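Local coordinates for protein GH59 galactosidase (Clostridium cellulolyticum, PDB 2V4V) that binds xylose through a family 6 carbohydrate-binding module, one part of a larger glycoside hydrolase that probably acts on plant cell wall polysaccharides, at residues A[1-13]-A[117-129]. Numbering follows the deposited sequence.
Sequences QSAYSRIEAESYS and GYLFNLNWFTFSE. With NA (sodium ion), chain C; XYP (beta-D-xylopyranose), chain B.
The guanidinium of Arg-6 lies flat over the five-membered ring of Trp-124, with CZ 3.5 Å from that ring's centroid and the planes 18° apart. The broad indole suits arginine's planar, delocalised charge, whose N-H groups stay in plane to reach Glu-8. With CG anti to the backbone N (chi1 172°), Arg-6 crosses the indole, and NE (2.8 Å) and NH2 both donate to Glu-8 OE2. The chain of Glu-8 bends at chi2 (-67°), and its OE1 binds the sodium ion at 2.4 Å, so one carboxylate is shared between two cations and the arginine probably steadies its rotation. Asn-123 chelates the ion through O and OD1, its amide fixed by ND2 bonding to Glu-25 OE1; Glu-10 OE1, a water and Glu-28 O complete the site.

On the buried face, Ile-7 sets CB over the Phe-125 ring and CG2 3.4 Å from CZ of Phe-125. Their backbones exchange two hydrogen bonds; Ala-9 N adds another to the metal ligand Asn-123 O. Thr-126 OG1 donates to Ser-5 O (2.7 Å), and Phe-127 N to Ala-3 O. Strand 7-8 edges the sheet beside 121-128, joining both chain ends in the family 6 beta-sandwich, its metal site away from the xylose and probably structural.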
loop_
_atom_site.group_PDB
_atom_site.type_symbol
_atom_site.label_atom_id
_atom_site.label_comp_id
_atom_site.label_asym_id
_atom_site.label_seq_id
_atom_site.Cartn_x
_atom_site.Cartn_y
_atom_site.Cartn_z
ATOM N N GLN A 1 5.940 14.855 -0.786
ATOM C CA GLN A 1 4.856 14.544 0.178
ATOM C C GLN A 1 5.445 13.841 1.390
ATOM O O GLN A 1 6.408 13.085 1.284
ATOM C CB GLN A 1 3.764 13.680 -0.453
ATOM C CG GLN A 1 4.200 12.314 -1.015
ATOM C CD GLN A 1 3.148 11.712 -1.944
ATOM O OE1 GLN A 1 1.950 11.697 -1.610
ATOM N NE2 GLN A 1 3.588 11.221 -3.119
ATOM N N SER A 2 4.870 14.112 2.540
ATOM C CA SER A 2 5.397 13.563 3.776
ATOM C C SER A 2 5.021 12.090 3.902
ATOM O O SER A 2 3.861 11.715 3.650
ATOM C CB SER A 2 4.777 14.303 4.956
ATOM O OG SER A 2 5.214 13.717 6.165
ATOM N N ALA A 3 5.973 11.261 4.339
ATOM C CA ALA A 3 5.634 9.848 4.636
ATOM C C ALA A 3 4.558 9.714 5.728
ATOM O O ALA A 3 3.832 8.685 5.791
ATOM C CB ALA A 3 6.905 9.055 5.043
ATOM N N TYR A 4 4.457 10.749 6.556
ATOM C CA TYR A 4 3.616 10.740 7.753
ATOM C C TYR A 4 2.207 11.285 7.515
ATOM O O TYR A 4 1.384 11.257 8.426
ATOM C CB TYR A 4 4.354 11.444 8.927
ATOM C CG TYR A 4 5.722 10.836 9.034
ATOM C CD1 TYR A 4 5.876 9.530 9.518
ATOM C CD2 TYR A 4 6.845 11.485 8.525
ATOM C CE1 TYR A 4 7.131 8.918 9.544
ATOM C CE2 TYR A 4 8.113 10.869 8.548
ATOM C CZ TYR A 4 8.246 9.582 9.076
ATOM O OH TYR A 4 9.461 8.900 9.146
ATOM N N SER A 5 1.957 11.761 6.290
ATOM C CA SER A 5 0.650 12.200 5.867
ATOM C C SER A 5 -0.206 10.987 5.478
ATOM O O SER A 5 0.272 9.870 5.268
ATOM C CB SER A 5 0.764 13.159 4.652
ATOM O OG SER A 5 1.344 12.533 3.500
ATOM N N ARG A 6 -1.503 11.238 5.393
ATOM C CA ARG A 6 -2.393 10.258 4.823
ATOM C C ARG A 6 -2.280 10.333 3.302
ATOM O O ARG A 6 -2.592 11.376 2.684
ATOM C CB ARG A 6 -3.819 10.551 5.259
ATOM C CG ARG A 6 -4.849 9.701 4.571
ATOM C CD ARG A 6 -6.119 9.995 5.246
ATOM N NE ARG A 6 -7.274 9.550 4.496
ATOM C CZ ARG A 6 -8.376 9.078 5.054
ATOM N NH1 ARG A 6 -8.462 8.968 6.392
ATOM N NH2 ARG A 6 -9.377 8.710 4.263
ATOM N N ILE A 7 -1.821 9.238 2.701
ATOM C CA ILE A 7 -1.621 9.216 1.256
ATOM C C ILE A 7 -2.736 8.352 0.643
ATOM O O ILE A 7 -2.855 7.156 0.945
ATOM C CB ILE A 7 -0.232 8.647 0.919
ATOM C CG1 ILE A 7 0.868 9.517 1.561
ATOM C CG2 ILE A 7 -0.034 8.477 -0.595
ATOM C CD1 ILE A 7 2.277 8.875 1.488
ATOM N N GLU A 8 -3.593 8.994 -0.148
ATOM C CA GLU A 8 -4.694 8.242 -0.731
ATOM C C GLU A 8 -4.130 7.310 -1.803
ATOM O O GLU A 8 -3.292 7.728 -2.627
ATOM C CB GLU A 8 -5.689 9.186 -1.360
ATOM C CG GLU A 8 -6.389 10.016 -0.293
ATOM C CD GLU A 8 -7.321 9.190 0.633
ATOM O OE1 GLU A 8 -7.721 8.065 0.299
ATOM O OE2 GLU A 8 -7.729 9.704 1.719
ATOM N N ALA A 9 -4.613 6.066 -1.847
ATOM C CA ALA A 9 -3.971 5.091 -2.717
ATOM C C ALA A 9 -4.076 5.538 -4.186
ATOM O O ALA A 9 -3.175 5.223 -5.008
ATOM C CB ALA A 9 -4.635 3.714 -2.545
ATOM N N GLU A 10 -5.202 6.196 -4.511
ATOM C CA GLU A 10 -5.457 6.575 -5.929
ATOM C C GLU A 10 -4.607 7.767 -6.409
ATOM O O GLU A 10 -4.671 8.162 -7.604
ATOM C CB GLU A 10 -6.938 6.922 -6.163
ATOM C CG GLU A 10 -7.399 8.192 -5.493
ATOM C CD GLU A 10 -7.778 8.062 -4.035
ATOM O OE1 GLU A 10 -7.556 6.994 -3.400
ATOM O OE2 GLU A 10 -8.361 9.077 -3.540
ATOM N N SER A 11 -3.835 8.341 -5.482
ATOM C CA SER A 11 -2.979 9.507 -5.776
ATOM C C SER A 11 -1.597 9.081 -6.313
ATOM O O SER A 11 -0.656 9.899 -6.347
ATOM C CB SER A 11 -2.838 10.399 -4.542
ATOM O OG SER A 11 -1.888 9.880 -3.635
ATOM N N TYR A 12 -1.475 7.821 -6.760
ATOM C CA TYR A 12 -0.184 7.322 -7.280
ATOM C C TYR A 12 0.347 8.159 -8.441
ATOM O O TYR A 12 -0.418 8.742 -9.225
ATOM C CB TYR A 12 -0.282 5.854 -7.710
ATOM C CG TYR A 12 -1.392 5.625 -8.710
ATOM C CD1 TYR A 12 -1.227 5.976 -10.089
ATOM C CD2 TYR A 12 -2.604 5.075 -8.312
ATOM C CE1 TYR A 12 -2.250 5.761 -10.999
ATOM C CE2 TYR A 12 -3.647 4.874 -9.244
ATOM C CZ TYR A 12 -3.454 5.201 -10.555
ATOM O OH TYR A 12 -4.486 4.984 -11.443
ATOM N N SER A 13 1.672 8.203 -8.525
ATOM C CA SER A 13 2.391 8.779 -9.676
ATOM C C SER A 13 2.404 7.859 -10.902
ATOM O O SER A 13 2.465 8.310 -12.047
ATOM C CB SER A 13 3.851 9.092 -9.265
ATOM O OG SER A 13 3.841 9.889 -8.072
ATOM N N GLY A 117 -5.617 -15.042 -7.856
ATOM C CA GLY A 117 -6.854 -14.286 -7.727
ATOM C C GLY A 117 -6.615 -12.872 -7.229
ATOM O O GLY A 117 -5.471 -12.429 -7.146
ATOM N N TYR A 118 -7.689 -12.159 -6.896
ATOM C CA TYR A 118 -7.544 -10.793 -6.413
ATOM C C TYR A 118 -7.175 -10.811 -4.935
ATOM O O TYR A 118 -7.651 -11.679 -4.166
ATOM C CB TYR A 118 -8.849 -10.094 -6.586
ATOM C CG TYR A 118 -9.254 -9.913 -8.015
ATOM C CD1 TYR A 118 -8.534 -9.082 -8.884
ATOM C CD2 TYR A 118 -10.418 -10.510 -8.492
ATOM C CE1 TYR A 118 -8.946 -8.895 -10.205
ATOM C CE2 TYR A 118 -10.841 -10.309 -9.810
ATOM C CZ TYR A 118 -10.116 -9.482 -10.649
ATOM O OH TYR A 118 -10.545 -9.283 -11.951
ATOM N N LEU A 119 -6.323 -9.858 -4.550
ATOM C CA LEU A 119 -5.753 -9.896 -3.209
ATOM C C LEU A 119 -6.490 -8.989 -2.191
ATOM O O LEU A 119 -6.961 -9.467 -1.119
ATOM C CB LEU A 119 -4.265 -9.523 -3.257
ATOM C CG LEU A 119 -3.427 -10.366 -4.236
ATOM C CD1 LEU A 119 -2.033 -9.902 -4.115
ATOM C CD2 LEU A 119 -3.486 -11.855 -4.015
ATOM N N PHE A 120 -6.534 -7.686 -2.476
ATOM C CA PHE A 120 -7.194 -6.749 -1.541
ATOM C C PHE A 120 -7.370 -5.435 -2.293
ATOM O O PHE A 120 -6.822 -5.278 -3.429
ATOM C CB PHE A 120 -6.320 -6.492 -0.283
ATOM C CG PHE A 120 -4.808 -6.342 -0.594
ATOM C CD1 PHE A 120 -4.277 -5.172 -1.148
ATOM C CD2 PHE A 120 -3.942 -7.443 -0.398
ATOM C CE1 PHE A 120 -2.886 -5.114 -1.475
ATOM C CE2 PHE A 120 -2.582 -7.385 -0.705
ATOM C CZ PHE A 120 -2.059 -6.224 -1.224
ATOM N N ASN A 121 -8.209 -4.566 -1.716
ATOM C CA ASN A 121 -8.391 -3.175 -2.194
ATOM C C ASN A 121 -7.684 -2.256 -1.181
ATOM O O ASN A 121 -7.707 -2.541 0.040
ATOM C CB ASN A 121 -9.884 -2.801 -2.229
ATOM C CG ASN A 121 -10.661 -3.549 -3.283
ATOM O OD1 ASN A 121 -11.920 -3.673 -3.211
ATOM N ND2 ASN A 121 -9.939 -4.093 -4.240
ATOM N N LEU A 122 -7.103 -1.154 -1.677
ATOM C CA LEU A 122 -6.324 -0.248 -0.803
ATOM C C LEU A 122 -6.953 1.125 -0.907
ATOM O O LEU A 122 -7.035 1.668 -1.998
ATOM C CB LEU A 122 -4.838 -0.206 -1.247
ATOM C CG LEU A 122 -3.908 0.783 -0.551
ATOM C CD1 LEU A 122 -3.694 0.389 0.947
ATOM C CD2 LEU A 122 -2.570 0.724 -1.292
ATOM N N ASN A 123 -7.396 1.662 0.233
ATOM C CA ASN A 123 -8.028 2.965 0.262
ATOM C C ASN A 123 -6.986 4.087 0.434
ATOM O O ASN A 123 -6.860 5.000 -0.390
ATOM C CB ASN A 123 -9.074 2.964 1.393
ATOM C CG ASN A 123 -9.814 4.285 1.533
ATOM O OD1 ASN A 123 -9.570 5.258 0.788
ATOM N ND2 ASN A 123 -10.732 4.339 2.508
ATOM N N TRP A 124 -6.166 3.973 1.477
ATOM C CA TRP A 124 -5.116 4.954 1.769
ATOM C C TRP A 124 -4.060 4.267 2.644
ATOM O O TRP A 124 -4.273 3.161 3.102
ATOM C CB TRP A 124 -5.688 6.225 2.442
ATOM C CG TRP A 124 -6.443 6.003 3.710
ATOM C CD1 TRP A 124 -7.801 5.887 3.838
ATOM C CD2 TRP A 124 -5.910 5.847 5.033
ATOM N NE1 TRP A 124 -8.157 5.683 5.139
ATOM C CE2 TRP A 124 -7.010 5.672 5.902
ATOM C CE3 TRP A 124 -4.611 5.913 5.575
ATOM C CZ2 TRP A 124 -6.854 5.490 7.284
ATOM C CZ3 TRP A 124 -4.452 5.709 6.947
ATOM C CH2 TRP A 124 -5.576 5.528 7.782
ATOM N N PHE A 125 -2.903 4.910 2.815
ATOM C CA PHE A 125 -1.931 4.356 3.745
ATOM C C PHE A 125 -1.164 5.525 4.342
ATOM O O PHE A 125 -1.248 6.680 3.878
ATOM C CB PHE A 125 -0.966 3.415 3.015
ATOM C CG PHE A 125 -0.235 4.084 1.880
ATOM C CD1 PHE A 125 1.059 4.533 2.093
ATOM C CD2 PHE A 125 -0.814 4.242 0.622
ATOM C CE1 PHE A 125 1.773 5.150 1.088
ATOM C CE2 PHE A 125 -0.107 4.872 -0.385
ATOM C CZ PHE A 125 1.172 5.303 -0.162
ATOM N N THR A 126 -0.378 5.195 5.355
ATOM C CA THR A 126 0.515 6.218 5.943
ATOM C C THR A 126 1.676 5.533 6.654
ATOM O O THR A 126 1.599 4.316 6.956
ATOM C CB THR A 126 -0.242 7.118 6.986
ATOM O OG1 THR A 126 0.564 8.256 7.363
ATOM C CG2 THR A 126 -0.667 6.287 8.220
ATOM N N PHE A 127 2.759 6.277 6.910
ATOM C CA PHE A 127 3.815 5.745 7.773
ATOM C C PHE A 127 3.748 6.396 9.166
ATOM O O PHE A 127 3.209 7.496 9.327
ATOM C CB PHE A 127 5.193 6.012 7.194
ATOM C CG PHE A 127 5.461 5.252 5.937
ATOM C CD1 PHE A 127 6.152 4.035 5.990
ATOM C CD2 PHE A 127 5.033 5.736 4.689
ATOM C CE1 PHE A 127 6.430 3.320 4.813
ATOM C CE2 PHE A 127 5.324 5.047 3.496
ATOM C CZ PHE A 127 5.988 3.820 3.558
ATOM N N SER A 128 4.320 5.720 10.155
ATOM C CA SER A 128 4.345 6.263 11.532
ATOM C C SER A 128 5.784 6.369 11.975
ATOM O O SER A 128 6.631 5.606 11.530
ATOM C CB SER A 128 3.580 5.344 12.481
ATOM O OG SER A 128 4.056 3.992 12.330
ATOM N N GLU A 129 6.046 7.337 12.857
ATOM C CA GLU A 129 7.373 7.509 13.415
ATOM C C GLU A 129 7.632 6.465 14.489
ATOM O O GLU A 129 6.686 5.941 15.120
ATOM C CB GLU A 129 7.539 8.915 13.997
ATOM C CG GLU A 129 7.667 10.001 12.950
ATOM C CD GLU A 129 8.260 11.281 13.537
ATOM O OE1 GLU A 129 7.665 11.805 14.515
ATOM O OE2 GLU A 129 9.317 11.751 13.024
HETATM NA NA NA C . -8.654 6.377 -1.173
HETATM O O1 XYP B . -15.168 -7.248 -8.884
HETATM C C1 XYP B . -13.921 -6.692 -8.496
HETATM C C2 XYP B . -14.236 -5.688 -7.397
HETATM C C3 XYP B . -12.949 -5.067 -6.882
HETATM C C4 XYP B . -11.929 -6.154 -6.553
HETATM C C5 XYP B . -11.805 -7.148 -7.716
HETATM O O2 XYP B . -15.020 -4.602 -7.875
HETATM O O3 XYP B . -13.201 -4.265 -5.739
HETATM O O4 XYP B . -10.654 -5.603 -6.315
HETATM O O5 XYP B . -13.077 -7.674 -8.026
HETATM O O HOH W 1 -9.991 8.415 -1.607
#